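Local coordinates for protein tubulin-binding cofactor A (Leishmania major, PDB 4CQI) that probably acts early in tubulin folding, capturing and stabilising beta-tubulin in a quasi-native state before microtubule assembly, at residues S33-T38 and A117-G122; E50-R55 and T71-E76. All blocks are in the same frame, centred on the assembly; numbering follows the deposited sequence.

Contact 1 (S33-T38 and A117-G122)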
ATOM      1  N   SER A  33     -11.121  -2.313   3.167  1.00 16.25           N
ATOM      2  CA  SER A  33     -10.768  -2.814   1.824  0.50 17.57           C
ATOM      3  C   SER A  33      -9.784  -1.877   1.141  1.00 18.07           C
ATOM      4  O   SER A  33      -8.787  -2.322   0.505  1.00 17.80           O
ATOM      5  CB  SER A  33     -12.011  -3.017   0.951  0.50 18.41           C
ATOM      6  OG  SER A  33     -11.654  -3.340  -0.386  0.50 20.35           O
ATOM      7  N   ALA A  34     -10.021  -0.576   1.263  1.00 17.79           N
ATOM      8  CA  ALA A  34      -9.095   0.389   0.685  1.00 17.38           C
ATOM      9  C   ALA A  34      -7.671   0.251   1.259  1.00 16.53           C
ATOM     10  O   ALA A  34      -6.671   0.300   0.498  1.00 16.49           O
ATOM     11  CB  ALA A  34      -9.647   1.800   0.884  1.00 18.14           C
ATOM     12  N   LEU A  35      -7.564   0.087   2.585  1.00 15.37           N
ATOM     13  CA  LEU A  35      -6.292  -0.030   3.268  1.00 15.44           C
ATOM     14  C   LEU A  35      -5.560  -1.307   2.799  1.00 16.38           C
ATOM     15  O   LEU A  35      -4.355  -1.283   2.506  1.00 14.09           O
ATOM     16  CB  LEU A  35      -6.449  -0.043   4.797  1.00 14.25           C
ATOM     17  CG  LEU A  35      -5.181  -0.365   5.604  1.00 14.12           C
ATOM     18  CD1 LEU A  35      -3.941   0.486   5.248  1.00 13.03           C
ATOM     19  CD2 LEU A  35      -5.459  -0.299   7.100  1.00 13.74           C
ATOM     20  N   LYS A  36      -6.303  -2.408   2.762  1.00 16.55           N
ATOM     21  CA  LYS A  36      -5.752  -3.660   2.287  1.00 18.76           C
ATOM     22  C   LYS A  36      -5.144  -3.483   0.886  1.00 17.63           C
ATOM     23  O   LYS A  36      -4.033  -3.965   0.636  1.00 17.17           O
ATOM     24  CB  LYS A  36      -6.864  -4.738   2.266  1.00 22.75           C
ATOM     25  CG  LYS A  36      -6.377  -6.117   1.848  1.00 28.08           C
ATOM     26  CD  LYS A  36      -7.473  -7.181   2.027  1.00 33.19           C
ATOM     27  CE  LYS A  36      -7.507  -8.222   0.895  1.00 40.55           C
ATOM     28  NZ  LYS A  36      -6.232  -8.961   0.641  1.00 42.57           N
ATOM     29  N   ARG A  37      -5.854  -2.801  -0.011  1.00 16.70           N
ATOM     30  CA  ARG A  37      -5.311  -2.512  -1.383  1.00 18.78           C
ATOM     31  C   ARG A  37      -4.023  -1.684  -1.362  1.00 16.33           C
ATOM     32  O   ARG A  37      -3.099  -2.024  -2.087  1.00 14.69           O
ATOM     33  CB  ARG A  37      -6.362  -1.889  -2.302  0.50 20.00           C
ATOM     34  CG  ARG A  37      -7.235  -2.926  -2.988  0.50 22.07           C
ATOM     35  CD  ARG A  37      -8.146  -2.295  -4.007  0.50 23.70           C
ATOM     36  NE  ARG A  37      -9.027  -1.340  -3.372  0.50 26.11           N
ATOM     37  CZ  ARG A  37     -10.246  -1.639  -2.931  0.50 25.59           C
ATOM     38  NH1 ARG A  37     -10.727  -2.864  -3.078  0.50 26.66           N
ATOM     39  NH2 ARG A  37     -10.971  -0.707  -2.363  0.50 24.94           N
ATOM     40  N   THR A  38      -3.920  -0.653  -0.519  1.00 15.39           N
ATOM     41  CA  THR A  38      -2.676   0.113  -0.424  1.00 14.85           C
ATOM     42  C   THR A  38      -1.526  -0.760   0.076  1.00 14.50           C
ATOM     43  O   THR A  38      -0.370  -0.565  -0.300  1.00 14.88           O
ATOM     44  CB  THR A  38      -2.786   1.375   0.454  1.00 16.63           C
ATOM     45  OG1 THR A  38      -2.935   1.001   1.841  1.00 16.86           O
ATOM     46  CG2 THR A  38      -3.982   2.260   0.031  1.00 17.45           C
ATOM     47  N   ALA A 117      -6.481  -5.780  12.647  1.00 17.88           N
ATOM     48  CA  ALA A 117      -5.456  -6.623  11.986  1.00 18.25           C
ATOM     49  C   ALA A 117      -4.819  -5.955  10.745  1.00 16.74           C
ATOM     50  O   ALA A 117      -3.583  -6.026  10.528  1.00 15.36           O
ATOM     51  CB  ALA A 117      -6.052  -8.005  11.611  1.00 17.21           C
ATOM     52  N   THR A 118      -5.659  -5.288   9.966  1.00 16.24           N
ATOM     53  CA  THR A 118      -5.246  -4.681   8.684  1.00 15.95           C
ATOM     54  C   THR A 118      -4.402  -3.448   8.977  1.00 16.27           C
ATOM     55  O   THR A 118      -3.368  -3.240   8.335  1.00 15.97           O
ATOM     56  CB  THR A 118      -6.472  -4.325   7.820  1.00 16.07           C
ATOM     57  OG1 THR A 118      -7.268  -5.498   7.624  1.00 15.10           O
ATOM     58  CG2 THR A 118      -6.071  -3.806   6.439  1.00 15.58           C
ATOM     59  N   MET A 119      -4.797  -2.641   9.980  1.00 15.72           N
ATOM     60  CA  MET A 119      -3.913  -1.557  10.450  1.00 17.23           C
ATOM     61  C   MET A 119      -2.563  -2.069  10.924  1.00 17.51           C
ATOM     62  O   MET A 119      -1.522  -1.511  10.546  1.00 17.25           O
ATOM     63  CB  MET A 119      -4.604  -0.712  11.542  1.00 17.81           C
ATOM     64  CG  MET A 119      -5.780   0.074  11.016  1.00 20.05           C
ATOM     65  SD  MET A 119      -6.483   1.240  12.227  1.00 25.49           S
ATOM     66  CE  MET A 119      -7.226   0.101  13.356  1.00 23.33           C
ATOM     67  N   ALA A 120      -2.558  -3.129  11.729  1.00 17.96           N
ATOM     68  CA  ALA A 120      -1.295  -3.736  12.170  1.00 18.43           C
ATOM     69  C   ALA A 120      -0.446  -4.233  10.991  1.00 19.18           C
ATOM     70  O   ALA A 120       0.767  -3.997  10.976  1.00 18.91           O
ATOM     71  CB  ALA A 120      -1.534  -4.842  13.182  1.00 20.05           C
ATOM     72  N   ASP A 121      -1.072  -4.865   9.992  1.00 18.67           N
ATOM     73  CA  ASP A 121      -0.383  -5.235   8.732  1.00 20.66           C
ATOM     74  C   ASP A 121       0.222  -4.028   8.012  1.00 19.73           C
ATOM     75  O   ASP A 121       1.354  -4.112   7.511  1.00 19.01           O
ATOM     76  CB  ASP A 121      -1.304  -5.974   7.740  1.00 22.06           C
ATOM     77  CG  ASP A 121      -1.730  -7.354   8.222  1.00 27.01           C
ATOM     78  OD1 ASP A 121      -1.053  -7.951   9.084  1.00 30.80           O
ATOM     79  OD2 ASP A 121      -2.754  -7.862   7.708  1.00 32.26           O
ATOM     80  N   GLY A 122      -0.497  -2.906   7.965  1.00 18.18           N
ATOM     81  CA  GLY A 122       0.055  -1.656   7.356  1.00 19.06           C
ATOM     82  C   GLY A 122       1.264  -1.093   8.105  1.00 19.69           C
ATOM     83  O   GLY A 122       2.282  -0.767   7.497  1.00 18.80           O
TER
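Leu35 and Thr118 meet where helix 109-125 packs beside helix 23-62, and their pairing illustrates how a few methyl groups can join the first and last helices of a three-helix bundle. The short helical segments run 24° apart in the same chain direction, with axes 9.8 Å from each other at closest approach. Leu35, which contributes the most surface, has CG anti to the backbone N (chi1 172°) and reaches across so that CD2 lies 3.6 Å from Thr118 CG2; the two side chains pass alongside, each heading toward the other's backbone. The same Thr118 methyl lies 3.7 Å from Leu35 CG and 3.9 Å from the backbone N of Lys36, so it rests on leucine branch and main chain together. The first torsion of Thr118 separates its branches: the methyl turns to helix 23-62, and OG1 hydrogen-bonds back to the carbonyl O of Leu114. Met119 joins through its stem, with CG 3.9 Å from Leu35 CD2, though its CB points away and its side chain continues onto Leu95 and Leu99 of helix 67-100. Leu35 also touches Ser91, so helix 67-100 touches both Leu35 and Met119. With methyl groups packed on carbon and on main chain, and the threonine hydroxyl satisfied locally, cohesion here depends on apolar packing and shape, not on directional bonds.

Contact 2 (E50-R55 and T71-E76). With SO4 (sulfate ion), chain B.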
ATOM      1  N   GLU A  50      12.992  -4.460  -7.516  1.00 19.15           N
ATOM      2  CA  GLU A  50      14.021  -5.466  -7.739  1.00 21.48           C
ATOM      3  C   GLU A  50      14.065  -5.876  -9.196  1.00 21.14           C
ATOM      4  O   GLU A  50      15.146  -5.953  -9.781  1.00 21.58           O
ATOM      5  CB  GLU A  50      13.828  -6.678  -6.811  1.00 25.52           C
ATOM      6  CG  GLU A  50      13.879  -6.324  -5.324  1.00 28.68           C
ATOM      7  CD  GLU A  50      15.133  -5.566  -4.918  1.00 32.70           C
ATOM      8  OE1 GLU A  50      16.239  -6.035  -5.280  1.00 35.10           O
ATOM      9  OE2 GLU A  50      15.017  -4.505  -4.240  1.00 33.17           O
ATOM     10  N   ARG A  51      12.900  -6.084  -9.796  1.00 22.08           N
ATOM     11  CA  ARG A  51      12.803  -6.381 -11.229  1.00 23.69           C
ATOM     12  C   ARG A  51      13.325  -5.275 -12.131  1.00 26.14           C
ATOM     13  O   ARG A  51      13.961  -5.572 -13.170  1.00 24.53           O
ATOM     14  CB  ARG A  51      11.367  -6.654 -11.625  1.00 23.45           C
ATOM     15  CG  ARG A  51      10.832  -7.885 -10.903  1.00 25.46           C
ATOM     16  CD  ARG A  51       9.582  -8.353 -11.556  1.00 28.30           C
ATOM     17  NE  ARG A  51       9.248  -9.707 -11.139  1.00 33.18           N
ATOM     18  CZ  ARG A  51       8.554 -10.571 -11.871  1.00 33.92           C
ATOM     19  NH1 ARG A  51       8.145 -10.226 -13.088  1.00 35.71           N
ATOM     20  NH2 ARG A  51       8.275 -11.780 -11.378  1.00 33.14           N
ATOM     21  N   GLU A  52      13.061  -4.024 -11.770  1.00 22.16           N
ATOM     22  CA  GLU A  52      13.514  -2.894 -12.606  1.00 23.29           C
ATOM     23  C   GLU A  52      15.012  -2.795 -12.600  1.00 24.53           C
ATOM     24  O   GLU A  52      15.620  -2.436 -13.621  1.00 25.25           O
ATOM     25  CB  GLU A  52      12.938  -1.559 -12.174  1.00 22.59           C
ATOM     26  CG  GLU A  52      11.404  -1.411 -12.224  1.00 22.57           C
ATOM     27  CD  GLU A  52      10.762  -1.207 -13.603  1.00 22.49           C
ATOM     28  OE1 GLU A  52      11.333  -1.599 -14.655  1.00 19.42           O
ATOM     29  OE2 GLU A  52       9.632  -0.671 -13.602  1.00 21.72           O
ATOM     30  N   LEU A  53      15.617  -3.108 -11.459  1.00 23.57           N
ATOM     31  CA  LEU A  53      17.057  -3.146 -11.325  1.00 26.86           C
ATOM     32  C   LEU A  53      17.672  -4.292 -12.164  1.00 30.74           C
ATOM     33  O   LEU A  53      18.774  -4.157 -12.710  1.00 32.66           O
ATOM     34  CB  LEU A  53      17.459  -3.282  -9.861  1.00 25.68           C
ATOM     35  CG  LEU A  53      17.282  -2.053  -8.948  1.00 26.29           C
ATOM     36  CD1 LEU A  53      17.303  -2.400  -7.456  1.00 26.64           C
ATOM     37  CD2 LEU A  53      18.350  -1.012  -9.240  1.00 26.36           C
ATOM     38  N   GLN A  54      16.978  -5.416 -12.230  1.00 31.26           N
ATOM     39  CA  GLN A  54      17.368  -6.524 -13.110  1.00 35.33           C
ATOM     40  C   GLN A  54      17.144  -6.173 -14.585  1.00 36.16           C
ATOM     41  O   GLN A  54      17.967  -6.480 -15.445  1.00 40.86           O
ATOM     42  CB  GLN A  54      16.537  -7.790 -12.771  1.00 37.83           C
ATOM     43  CG  GLN A  54      16.773  -8.422 -11.397  1.00 39.96           C
ATOM     44  CD  GLN A  54      15.589  -9.297 -10.898  1.00 41.87           C
ATOM     45  OE1 GLN A  54      14.664  -9.653 -11.655  1.00 43.19           O
ATOM     46  NE2 GLN A  54      15.619  -9.636  -9.606  1.00 45.26           N
ATOM     47  N   ARG A  55      16.003  -5.557 -14.871  1.00 37.35           N
ATOM     48  CA  ARG A  55      15.603  -5.184 -16.218  1.00 36.32           C
ATOM     49  C   ARG A  55      16.600  -4.178 -16.768  1.00 37.22           C
ATOM     50  O   ARG A  55      16.926  -4.221 -17.960  1.00 37.04           O
ATOM     51  CB  ARG A  55      14.164  -4.638 -16.215  1.00 35.28           C
ATOM     52  CG  ARG A  55      13.670  -4.087 -17.549  1.00 37.44           C
ATOM     53  CD  ARG A  55      12.160  -3.869 -17.524  1.00 37.45           C
ATOM     54  NE  ARG A  55      11.430  -5.090 -17.136  1.00 38.14           N
ATOM     55  CZ  ARG A  55      10.572  -5.221 -16.115  1.00 37.79           C
ATOM     56  NH1 ARG A  55      10.238  -4.186 -15.346  1.00 32.36           N
ATOM     57  NH2 ARG A  55      10.014  -6.411 -15.871  1.00 31.87           N
ATOM     58  N   THR A  71      17.246   3.635 -16.552  1.00 26.23           N
ATOM     59  CA  THR A  71      17.801   4.322 -15.394  1.00 26.23           C
ATOM     60  C   THR A  71      16.731   5.225 -14.748  1.00 23.77           C
ATOM     61  O   THR A  71      16.564   5.228 -13.507  1.00 23.85           O
ATOM     62  CB  THR A  71      19.063   5.137 -15.757  1.00 27.78           C
ATOM     63  OG1 THR A  71      20.101   4.227 -16.091  1.00 30.26           O
ATOM     64  CG2 THR A  71      19.539   5.972 -14.560  1.00 31.43           C
ATOM     65  N   LYS A  72      16.032   5.972 -15.584  1.00 21.63           N
ATOM     66  CA  LYS A  72      14.953   6.861 -15.148  1.00 25.02           C
ATOM     67  C   LYS A  72      13.756   6.080 -14.556  1.00 22.90           C
ATOM     68  O   LYS A  72      13.179   6.487 -13.542  1.00 19.94           O
ATOM     69  CB  LYS A  72      14.499   7.754 -16.318  1.00 29.64           C
ATOM     70  CG  LYS A  72      15.510   8.879 -16.632  1.00 33.95           C
ATOM     71  CD  LYS A  72      15.473   9.371 -18.081  1.00 39.35           C
ATOM     72  CE  LYS A  72      16.671  10.280 -18.391  1.00 41.58           C
ATOM     73  NZ  LYS A  72      16.934  10.451 -19.855  1.00 46.01           N
ATOM     74  N   VAL A  73      13.412   4.939 -15.163  1.00 19.65           N
ATOM     75  CA  VAL A  73      12.329   4.082 -14.635  1.00 18.47           C
ATOM     76  C   VAL A  73      12.701   3.476 -13.266  1.00 18.33           C
ATOM     77  O   VAL A  73      11.836   3.407 -12.391  1.00 16.99           O
ATOM     78  CB  VAL A  73      11.981   2.980 -15.636  1.00 20.35           C
ATOM     79  CG1 VAL A  73      11.047   1.922 -15.057  1.00 19.10           C
ATOM     80  CG2 VAL A  73      11.411   3.576 -16.918  1.00 21.36           C
ATOM     81  N   VAL A  74      13.960   3.058 -13.098  1.00 17.20           N
ATOM     82  CA  VAL A  74      14.452   2.515 -11.822  1.00 18.35           C
ATOM     83  C   VAL A  74      14.360   3.582 -10.734  1.00 17.67           C
ATOM     84  O   VAL A  74      13.889   3.311  -9.605  1.00 18.43           O
ATOM     85  CB  VAL A  74      15.898   1.976 -11.940  1.00 17.18           C
ATOM     86  CG1 VAL A  74      16.506   1.711 -10.575  1.00 18.48           C
ATOM     87  CG2 VAL A  74      15.916   0.709 -12.814  1.00 17.87           C
ATOM     88  N   ASP A  75      14.761   4.806 -11.073  1.00 16.35           N
ATOM     89  CA  ASP A  75      14.720   5.886 -10.096  1.00 17.22           C
ATOM     90  C   ASP A  75      13.277   6.158  -9.671  1.00 16.65           C
ATOM     91  O   ASP A  75      12.958   6.320  -8.472  1.00 14.15           O
ATOM     92  CB  ASP A  75      15.401   7.136 -10.652  1.00 18.52           C
ATOM     93  CG  ASP A  75      15.617   8.209  -9.574  1.00 21.69           C
ATOM     94  OD1 ASP A  75      16.071   7.877  -8.445  1.00 18.65           O
ATOM     95  OD2 ASP A  75      15.268   9.377  -9.819  1.00 22.60           O
ATOM     96  N   GLU A  76      12.381   6.195 -10.652  1.00 15.71           N
ATOM     97  CA  GLU A  76      10.957   6.321 -10.348  1.00 16.87           C
ATOM     98  C   GLU A  76      10.370   5.156  -9.564  1.00 17.22           C
ATOM     99  O   GLU A  76       9.531   5.390  -8.711  1.00 19.73           O
ATOM    100  CB  GLU A  76      10.167   6.608 -11.643  1.00 17.49           C
ATOM    101  CG  GLU A  76      10.580   7.928 -12.354  1.00 17.93           C
ATOM    102  CD  GLU A  76      10.373   9.178 -11.523  1.00 19.35           C
ATOM    103  OE1 GLU A  76       9.457   9.196 -10.682  1.00 19.74           O
ATOM    104  OE2 GLU A  76      11.125  10.167 -11.698  1.00 20.01           O
TER
HETATM  105  S   SO4 B1126       9.779 -11.934  -8.087  1.00 31.91           S
HETATM  106  O1  SO4 B1126      10.593 -11.149  -9.053  1.00 33.81           O
HETATM  107  O2  SO4 B1126      10.549 -13.017  -7.434  1.00 37.40           O
HETATM  108  O3  SO4 B1126       8.652 -12.529  -8.854  1.00 29.34           O
HETATM  109  O4  SO4 B1126       9.275 -11.065  -7.003  1.00 34.35           O
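Val73 and Val74 press against Glu52 and Leu53 in the antiparallel helical hairpin formed by helices 23-62 and 67-100, a worked case of valine methyls packed against both an aliphatic and an acidic side chain. The segment axes are 9.2 Å apart at closest approach and run at 166° to each other. At Val73, CG1 approaches the carboxylate end of Glu52, lying 3.3 Å from OE2, and the two side chains lie roughly perpendicular. The bend of Glu52 at chi2 (-76°) brings that carboxylate round beside the valine, where Gln70 NE2 donates a hydrogen bond to OE1. Val74 is the buried member and divides its branches between two neighbours. With CG1 anti to the backbone N (chi1 167°), it points that methyl at Leu53 CD2, 3.5 Å away, and sends CG2 to the main chain, 3.3 Å from Glu52 O; Leu56 adds a further apolar contact. On the flank of helix 23-62, Arg51 extends to a sulfate, probably from the crystallisation liquor, which sits at the edge of the guanidinium with its sulfur in plane. NE bonds to O1, and NH2 makes a nearly straight bond of 2.7 Å to O3; Arg47 NE binds the same ion. Arg55 forms salt bridges to Glu48 and Glu52, probably easing the closeness of those two acids. Its NH1 lies 2.9 Å from Glu52 OE1, which is nearly in the guanidinium plane but is approached from well above the carboxylate plane.

How the contacts relate
From the N terminus, helix 23-62 supplies the first segment of both contacts: 33-38 in its earlier half, then 50-55 nearer its C-terminal end. The chain turns back into helix 67-100, and contact 2 closes the shorter loop, with 15 residues between its segments. Only after that helix has run its length does helix 109-125 return to 33-38, where contact 1 closes a loop of 78 intervening residues that encloses contact 2 entirely. The two contact centres are 26 Å apart and their nearest atoms about 14 Å. Contact 2 therefore joins the hairpin near its turn, while contact 1 brings the third helix alongside the first.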